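Fatty Acid Kinase (Fak) B3 protein (Streptococcus pneumoniae, PDB 6CNG) binds linoleic acid and probably presents long-chain fatty acids for phosphorylation by its partner kinase. Local coordinates at residues I67-M70 with M71-Y75; L148-K151 with L152-I156; C259-Q262 with L263-I267. One frame throughout, in Å; residues are numbered along the deposited sequence.

Contact 1: residues I67-M70 with M71-Y75; sequences IDQM and METMY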
loop_
_atom_site.group_PDB
_atom_site.type_symbol
_atom_site.label_atom_id
_atom_site.label_comp_id
_atom_site.label_asym_id
_atom_site.label_seq_id
_atom_site.Cartn_x
_atom_site.Cartn_y
_atom_site.Cartn_z
ATOM N N ILE A 67 11.093 5.772 11.266
ATOM C CA ILE A 67 11.371 4.961 10.090
ATOM C C ILE A 67 12.836 5.079 9.710
ATOM O O ILE A 67 13.463 4.099 9.309
ATOM C CB ILE A 67 10.444 5.338 8.922
ATOM C CG1 ILE A 67 8.992 5.145 9.314
ATOM C CG2 ILE A 67 10.731 4.482 7.756
ATOM C CD1 ILE A 67 8.023 5.770 8.355
ATOM N N ASP A 68 13.402 6.276 9.819
ATOM C CA ASP A 68 14.783 6.469 9.401
ATOM C C ASP A 68 15.760 5.659 10.252
ATOM O O ASP A 68 16.745 5.130 9.735
ATOM C CB ASP A 68 15.112 7.959 9.382
ATOM C CG ASP A 68 14.431 8.688 8.210
ATOM O OD1 ASP A 68 14.114 8.015 7.212
ATOM O OD2 ASP A 68 14.211 9.922 8.278
ATOM N N GLN A 69 15.481 5.513 11.542
ATOM C CA GLN A 69 16.364 4.746 12.408
ATOM C C GLN A 69 16.219 3.256 12.141
ATOM O O GLN A 69 17.193 2.508 12.196
ATOM C CB GLN A 69 16.019 5.068 13.858
ATOM C CG GLN A 69 16.359 3.985 14.839
ATOM C CD GLN A 69 17.825 3.648 14.818
ATOM O OE1 GLN A 69 18.201 2.485 14.951
ATOM N NE2 GLN A 69 18.670 4.666 14.656
ATOM N N MET A 70 15.013 2.808 11.839
ATOM C CA MET A 70 14.820 1.411 11.490
ATOM C C MET A 70 15.596 1.047 10.238
ATOM O O MET A 70 16.305 0.034 10.192
ATOM C CB MET A 70 13.335 1.191 11.267
ATOM C CG MET A 70 12.955 -0.235 11.034
ATOM S SD MET A 70 11.768 -0.354 9.725
ATOM C CE MET A 70 12.778 -0.052 8.322
ATOM N N MET A 71 15.473 1.866 9.205
ATOM C CA MET A 71 16.162 1.575 7.963
ATOM C C MET A 71 17.673 1.567 8.162
ATOM O O MET A 71 18.370 0.678 7.660
ATOM C CB MET A 71 15.740 2.598 6.911
ATOM C CG MET A 71 14.269 2.472 6.514
ATOM S SD MET A 71 13.816 1.002 5.557
ATOM C CE MET A 71 14.527 1.401 3.976
ATOM N N GLU A 72 18.202 2.572 8.879
ATOM C CA GLU A 72 19.639 2.634 9.147
ATOM C C GLU A 72 20.113 1.357 9.810
ATOM O O GLU A 72 21.149 0.795 9.441
ATOM C CB GLU A 72 19.927 3.832 10.059
ATOM C CG GLU A 72 21.410 4.078 10.379
ATOM C CD GLU A 72 21.674 5.418 11.046
ATOM O OE1 GLU A 72 22.853 5.700 11.347
ATOM O OE2 GLU A 72 20.719 6.195 11.260
ATOM N N THR A 73 19.346 0.876 10.776
ATOM C CA THR A 73 19.690 -0.345 11.482
ATOM C C THR A 73 19.629 -1.535 10.558
ATOM O O THR A 73 20.524 -2.384 10.578
ATOM C CB THR A 73 18.744 -0.529 12.657
ATOM O OG1 THR A 73 18.851 0.610 13.508
ATOM C CG2 THR A 73 19.078 -1.753 13.440
ATOM N N MET A 74 18.606 -1.586 9.711
ATOM C CA MET A 74 18.466 -2.698 8.797
ATOM C C MET A 74 19.644 -2.753 7.853
ATOM O O MET A 74 20.226 -3.809 7.624
ATOM C CB MET A 74 17.146 -2.513 8.065
ATOM C CG MET A 74 16.804 -3.559 7.023
ATOM S SD MET A 74 17.491 -3.192 5.442
ATOM C CE MET A 74 16.723 -1.664 5.034
ATOM N N TYR A 75 20.022 -1.624 7.299
ATOM C CA TYR A 75 21.078 -1.662 6.327
ATOM C C TYR A 75 22.412 -1.912 6.980
ATOM O O TYR A 75 23.335 -2.383 6.319
ATOM C CB TYR A 75 21.104 -0.349 5.593
ATOM C CG TYR A 75 20.105 -0.215 4.459
ATOM C CD1 TYR A 75 20.163 -1.044 3.355
ATOM C CD2 TYR A 75 19.143 0.773 4.475
ATOM C CE1 TYR A 75 19.278 -0.894 2.298
ATOM C CE2 TYR A 75 18.243 0.931 3.411
ATOM C CZ TYR A 75 18.321 0.101 2.336
ATOM O OH TYR A 75 17.433 0.245 1.285
#
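Thr73 turns its hydroxyl back along the helix onto the carbonyl of Gln69, one turn earlier. OG1 donates to Gln69 O at 2.8 Å, while the backbone N of Thr73 donates to the same Gln69 O at 3.1 Å. The two donors arrive from opposite faces of the carbonyl plane, so one oxygen is gripped by two bonds. With OG1 lying beside its own backbone N (chi1 -58°), the hydroxyl is held against the preceding turn. The other backbone bonds follow the regular helical i to i+4 pattern: Met71 N to Ile67 O, Glu72 N to Asp68 O, and Met74 N to Met70 O.

On the buried side of helix 67-76 the contacts are apolar. Met70 folds round toward Met71, but the placing of its methyl there is doubtful, since Met70 CE is only 3.1 Å from Met71 SD. Ile67 adds a looser touch, CG2 to Met71 CG at 4.3 Å. Met71 and Ile67 also reach Ser286 of helix 283-289, and Met70 leans on Ile52 of strand 43-54.

Among the charged groups, Asp68 pairs through OD1 with Arg254. The chemistry implies a two-sided helix, with sulfur-rich side chains turned toward helix 283-289 and strand 43-54 and a doubly gripped carbonyl tying down the threonine on a more exposed flank.

Contact 2: residues L148-K151 with L152-I156; sequences LVEK and LNDLI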
loop_
_atom_site.group_PDB
_atom_site.type_symbol
_atom_site.label_atom_id
_atom_site.label_comp_id
_atom_site.label_asym_id
_atom_site.label_seq_id
_atom_site.Cartn_x
_atom_site.Cartn_y
_atom_site.Cartn_z
ATOM N N LEU A 148 -7.750 3.288 -2.054
ATOM C CA LEU A 148 -8.928 2.547 -1.638
ATOM C C LEU A 148 -9.472 3.093 -0.341
ATOM O O LEU A 148 -10.680 3.195 -0.154
ATOM C CB LEU A 148 -8.591 1.085 -1.433
ATOM C CG LEU A 148 -8.192 0.295 -2.660
ATOM C CD1 LEU A 148 -7.927 -1.119 -2.245
ATOM C CD2 LEU A 148 -9.258 0.326 -3.688
ATOM N N VAL A 149 -8.587 3.423 0.581
ATOM C CA VAL A 149 -9.026 3.954 1.859
ATOM C C VAL A 149 -9.643 5.331 1.697
ATOM O O VAL A 149 -10.673 5.639 2.298
ATOM C CB VAL A 149 -7.826 3.929 2.813
ATOM C CG1 VAL A 149 -7.975 4.954 3.859
ATOM C CG2 VAL A 149 -7.724 2.553 3.399
ATOM N N GLU A 150 -9.031 6.177 0.887
ATOM C CA GLU A 150 -9.635 7.450 0.573
ATOM C C GLU A 150 -11.024 7.272 -0.021
ATOM O O GLU A 150 -11.950 8.017 0.313
ATOM C CB GLU A 150 -8.743 8.204 -0.403
ATOM C CG GLU A 150 -9.464 9.393 -1.004
ATOM C CD GLU A 150 -8.586 10.278 -1.862
ATOM O OE1 GLU A 150 -9.034 11.389 -2.218
ATOM O OE2 GLU A 150 -7.452 9.863 -2.157
ATOM N N LYS A 151 -11.187 6.301 -0.912
ATOM C CA LYS A 151 -12.470 6.117 -1.551
ATOM C C LYS A 151 -13.509 5.605 -0.575
ATOM O O LYS A 151 -14.664 6.024 -0.618
ATOM C CB LYS A 151 -12.329 5.161 -2.716
ATOM C CG LYS A 151 -13.641 4.916 -3.431
ATOM C CD LYS A 151 -14.308 6.169 -3.964
ATOM C CE LYS A 151 -13.414 6.950 -4.868
ATOM N NZ LYS A 151 -14.143 7.883 -5.774
ATOM N N LEU A 152 -13.146 4.679 0.285
ATOM C CA LEU A 152 -14.118 4.253 1.266
ATOM C C LEU A 152 -14.631 5.455 2.047
ATOM O O LEU A 152 -15.842 5.600 2.260
ATOM C CB LEU A 152 -13.478 3.247 2.193
ATOM C CG LEU A 152 -13.145 1.888 1.623
ATOM C CD1 LEU A 152 -12.331 1.082 2.564
ATOM C CD2 LEU A 152 -14.433 1.154 1.324
ATOM N N ASN A 153 -13.723 6.346 2.445
ATOM C CA ASN A 153 -14.114 7.537 3.172
ATOM C C ASN A 153 -15.013 8.417 2.336
ATOM O O ASN A 153 -16.026 8.918 2.818
ATOM C CB ASN A 153 -12.869 8.315 3.584
ATOM C CG ASN A 153 -13.162 9.351 4.656
ATOM O OD1 ASN A 153 -13.657 9.009 5.727
ATOM N ND2 ASN A 153 -12.854 10.611 4.373
ATOM N N ASP A 154 -14.629 8.655 1.091
ATOM C CA ASP A 154 -15.495 9.353 0.159
ATOM C C ASP A 154 -16.904 8.763 0.185
ATOM O O ASP A 154 -17.886 9.473 0.406
ATOM C CB ASP A 154 -14.922 9.218 -1.250
ATOM C CG ASP A 154 -13.750 10.128 -1.532
ATOM O OD1 ASP A 154 -13.306 10.901 -0.655
ATOM O OD2 ASP A 154 -13.271 10.046 -2.684
ATOM N N LEU A 155 -17.010 7.450 -0.053
ATOM C CA LEU A 155 -18.311 6.800 -0.173
ATOM C C LEU A 155 -19.144 6.970 1.080
ATOM O O LEU A 155 -20.364 7.109 0.985
ATOM C CB LEU A 155 -18.169 5.315 -0.502
ATOM C CG LEU A 155 -17.325 4.967 -1.723
ATOM C CD1 LEU A 155 -16.906 3.558 -1.676
ATOM C CD2 LEU A 155 -18.052 5.251 -2.991
ATOM N N ILE A 156 -18.521 6.933 2.262
ATOM C CA ILE A 156 -19.289 7.106 3.488
ATOM C C ILE A 156 -19.761 8.541 3.633
ATOM O O ILE A 156 -20.916 8.794 4.001
ATOM C CB ILE A 156 -18.491 6.666 4.714
ATOM C CG1 ILE A 156 -18.180 5.187 4.659
ATOM C CG2 ILE A 156 -19.299 6.941 5.912
ATOM C CD1 ILE A 156 -17.131 4.731 5.675
HETATM O O HOH W 1 -11.085 12.391 -1.242
#
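Lys151 is laid forward along the helix, over Leu155, the two side chains slanting past one another so that Lys151 CD lies 3.9 Å from Leu155 CG. The lysine leaves its backbone with CG opposite N (chi1 180°), then bends twice, at chi2 and chi3. These bends carry the ammonium round to Asp154, whose side chain it meets at about a right angle. NZ to Asp154 OD2 is a long salt bridge of 3.9 Å, and Lys151 NZ also bonds a glycerol molecule, probably from the crystallisation liquor. The stronger partner of Asp154 OD2 is Arg248.

Leu148, Leu152 and Leu155 lie on the inner side of helix 143-157. Here the helix covers the parallel strands of an alpha/beta sheet: Leu152 reaches Ile25 of strand 23-28 and Phe102 of strand 100-105, and Leu155 touches Ala168 of helix 162-174. Leu152 stays close to the preceding turn, its CG 3.3 Å from Leu148 O.

On a more polar flank, Glu150 and Asp154 present their carboxylates with planes 79° apart. Glu150 OE1 and Asp154 OD2 are 4.5 Å from each other, a close approach of like charges, probably eased by Arg248 and by the salt bridge of Glu150 OE2 to Lys277. A water lies between the two acids, 2.5 Å from Glu150 OE1 and 2.7 Å from Asp154 OD1. Beneath them Asp154 N gives a nearly straight bond to Glu150 O (2.9 Å, 171° at the hydrogen), and the amide of Asn153 points away to bond the backbone of Thr38 and Ala40.

Contact 3: residues C259-Q262 with L263-I267; sequences CCQQ and LSERI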
loop_
_atom_site.group_PDB
_atom_site.type_symbol
_atom_site.label_atom_id
_atom_site.label_comp_id
_atom_site.label_asym_id
_atom_site.label_seq_id
_atom_site.Cartn_x
_atom_site.Cartn_y
_atom_site.Cartn_z
ATOM N N CYS A 259 12.119 12.625 -7.805
ATOM C CA CYS A 259 11.620 11.882 -8.955
ATOM C C CYS A 259 10.104 11.912 -8.988
ATOM O O CYS A 259 9.499 11.911 -10.069
ATOM C CB CYS A 259 12.141 10.448 -8.956
ATOM S SG CYS A 259 13.834 10.307 -9.577
ATOM N N CYS A 260 9.486 12.016 -7.820
ATOM C CA CYS A 260 8.042 12.157 -7.756
ATOM C C CYS A 260 7.563 13.537 -8.204
ATOM O O CYS A 260 6.531 13.630 -8.855
ATOM C CB CYS A 260 7.555 11.851 -6.355
ATOM S SG CYS A 260 7.656 10.119 -5.916
ATOM N N GLN A 261 8.277 14.621 -7.864
ATOM C CA GLN A 261 7.863 15.934 -8.348
ATOM C C GLN A 261 8.037 16.052 -9.858
ATOM O O GLN A 261 7.206 16.675 -10.518
ATOM C CB GLN A 261 8.560 17.062 -7.569
ATOM C CG GLN A 261 8.276 18.512 -8.082
ATOM C CD GLN A 261 6.778 18.982 -8.046
ATOM O OE1 GLN A 261 5.926 18.367 -7.411
ATOM N NE2 GLN A 261 6.486 20.080 -8.736
ATOM N N GLN A 262 9.069 15.433 -10.435
ATOM C CA GLN A 262 9.290 15.569 -11.868
ATOM C C GLN A 262 8.300 14.734 -12.663
ATOM O O GLN A 262 7.893 15.135 -13.758
ATOM C CB GLN A 262 10.714 15.169 -12.234
ATOM C CG GLN A 262 11.824 16.017 -11.552
ATOM C CD GLN A 262 12.425 17.103 -12.449
ATOM O OE1 GLN A 262 12.128 17.173 -13.642
ATOM N NE2 GLN A 262 13.272 17.953 -11.872
ATOM N N LEU A 263 7.938 13.562 -12.135
ATOM C CA LEU A 263 6.875 12.766 -12.732
ATOM C C LEU A 263 5.530 13.473 -12.620
ATOM O O LEU A 263 4.770 13.515 -13.594
ATOM C CB LEU A 263 6.843 11.382 -12.073
ATOM C CG LEU A 263 5.829 10.337 -12.541
ATOM C CD1 LEU A 263 5.981 10.026 -13.999
ATOM C CD2 LEU A 263 5.996 9.088 -11.743
ATOM N N SER A 264 5.243 14.071 -11.450
ATOM C CA SER A 264 3.984 14.779 -11.219
ATOM C C SER A 264 3.803 15.927 -12.197
ATOM O O SER A 264 2.723 16.115 -12.759
ATOM C CB SER A 264 3.941 15.289 -9.778
ATOM O OG SER A 264 2.923 16.246 -9.574
ATOM N N GLU A 265 4.842 16.727 -12.388
ATOM C CA GLU A 265 4.752 17.805 -13.361
ATOM C C GLU A 265 4.441 17.262 -14.748
ATOM O O GLU A 265 3.529 17.755 -15.404
ATOM C CB GLU A 265 6.019 18.655 -13.340
ATOM C CG GLU A 265 6.096 19.629 -12.161
ATOM C CD GLU A 265 5.010 20.718 -12.184
ATOM O OE1 GLU A 265 4.607 21.193 -11.092
ATOM O OE2 GLU A 265 4.547 21.101 -13.285
ATOM N N ARG A 266 5.175 16.236 -15.200
ATOM C CA ARG A 266 4.946 15.660 -16.526
ATOM C C ARG A 266 3.513 15.195 -16.682
ATOM O O ARG A 266 2.896 15.386 -17.734
ATOM C CB ARG A 266 5.846 14.446 -16.753
ATOM C CG ARG A 266 6.978 14.647 -17.693
ATOM C CD ARG A 266 7.148 13.491 -18.660
ATOM N NE ARG A 266 6.378 13.703 -19.886
ATOM C CZ ARG A 266 6.573 13.039 -21.017
ATOM N NH1 ARG A 266 7.525 12.109 -21.074
ATOM N NH2 ARG A 266 5.823 13.314 -22.088
ATOM N N ILE A 267 2.988 14.535 -15.662
ATOM C CA ILE A 267 1.619 14.067 -15.716
ATOM C C ILE A 267 0.656 15.227 -15.749
ATOM O O ILE A 267 -0.353 15.188 -16.465
ATOM C CB ILE A 267 1.329 13.166 -14.510
ATOM C CG1 ILE A 267 2.194 11.930 -14.614
ATOM C CG2 ILE A 267 -0.149 12.841 -14.465
ATOM C CD1 ILE A 267 2.213 11.049 -13.324
#
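Gln261 runs alongside Glu265, both side chains pointing the same way, with its amide nitrogen overlapping the acid's aliphatic stem: NE2 is 3.5 Å from Glu265 CG. The bend at chi2 (61°) swings the amide along the helix toward the next turn, and its plane stands 60° from that of the carboxylate. Gln261 NE2 is 3.2 Å from Glu265 OE1; the salt-bridge partner of OE1 is Arg268, which also donates through NE to Ser264 OG.

Below this pair the backbone is regular. Glu265 N bonds Gln261 O at 3.0 Å, and Ser264 N bonds Cys260 O at 2.9 Å. The bond from Arg266 N to Gln262 O is longer, 3.3 Å. Arg266 itself reaches out to a cation-pi contact with Tyr236 of the neighbouring helix 228-242.

Cys260, Leu263 and Ile267 share the inner face and rest on strand 247-253, with Cys260 and Ile267 also touching strand 275-280. A polar outer strip above an apolar base suits helix 257-270 as the connection in a beta-alpha-beta crossover, lying over the two parallel strands that it joins.

Overall arrangement
The three helical contacts are spread round the molecule and none touches another. Contact 1 and contact 2 lie on opposite sides of the chain's centre, with centres 32 Å apart. Contact 3 is 27 Å from contact 1 and 25 Å from contact 2, again between centres. The Met71 side chain of contact 1 is about 10 Å from the bound linoleic acid and the Cys260 side chain of contact 3 about 13 Å. Met70 is also about 9 Å, between side chains, from Ser83, a probable fatty-acid-binding residue. In contact 2 the Leu148 side chain is about 6 Å from the sodium ion, whose site includes Glu144 of the same helix. Contacts 2 and 3 belong to helices covering two different sheets.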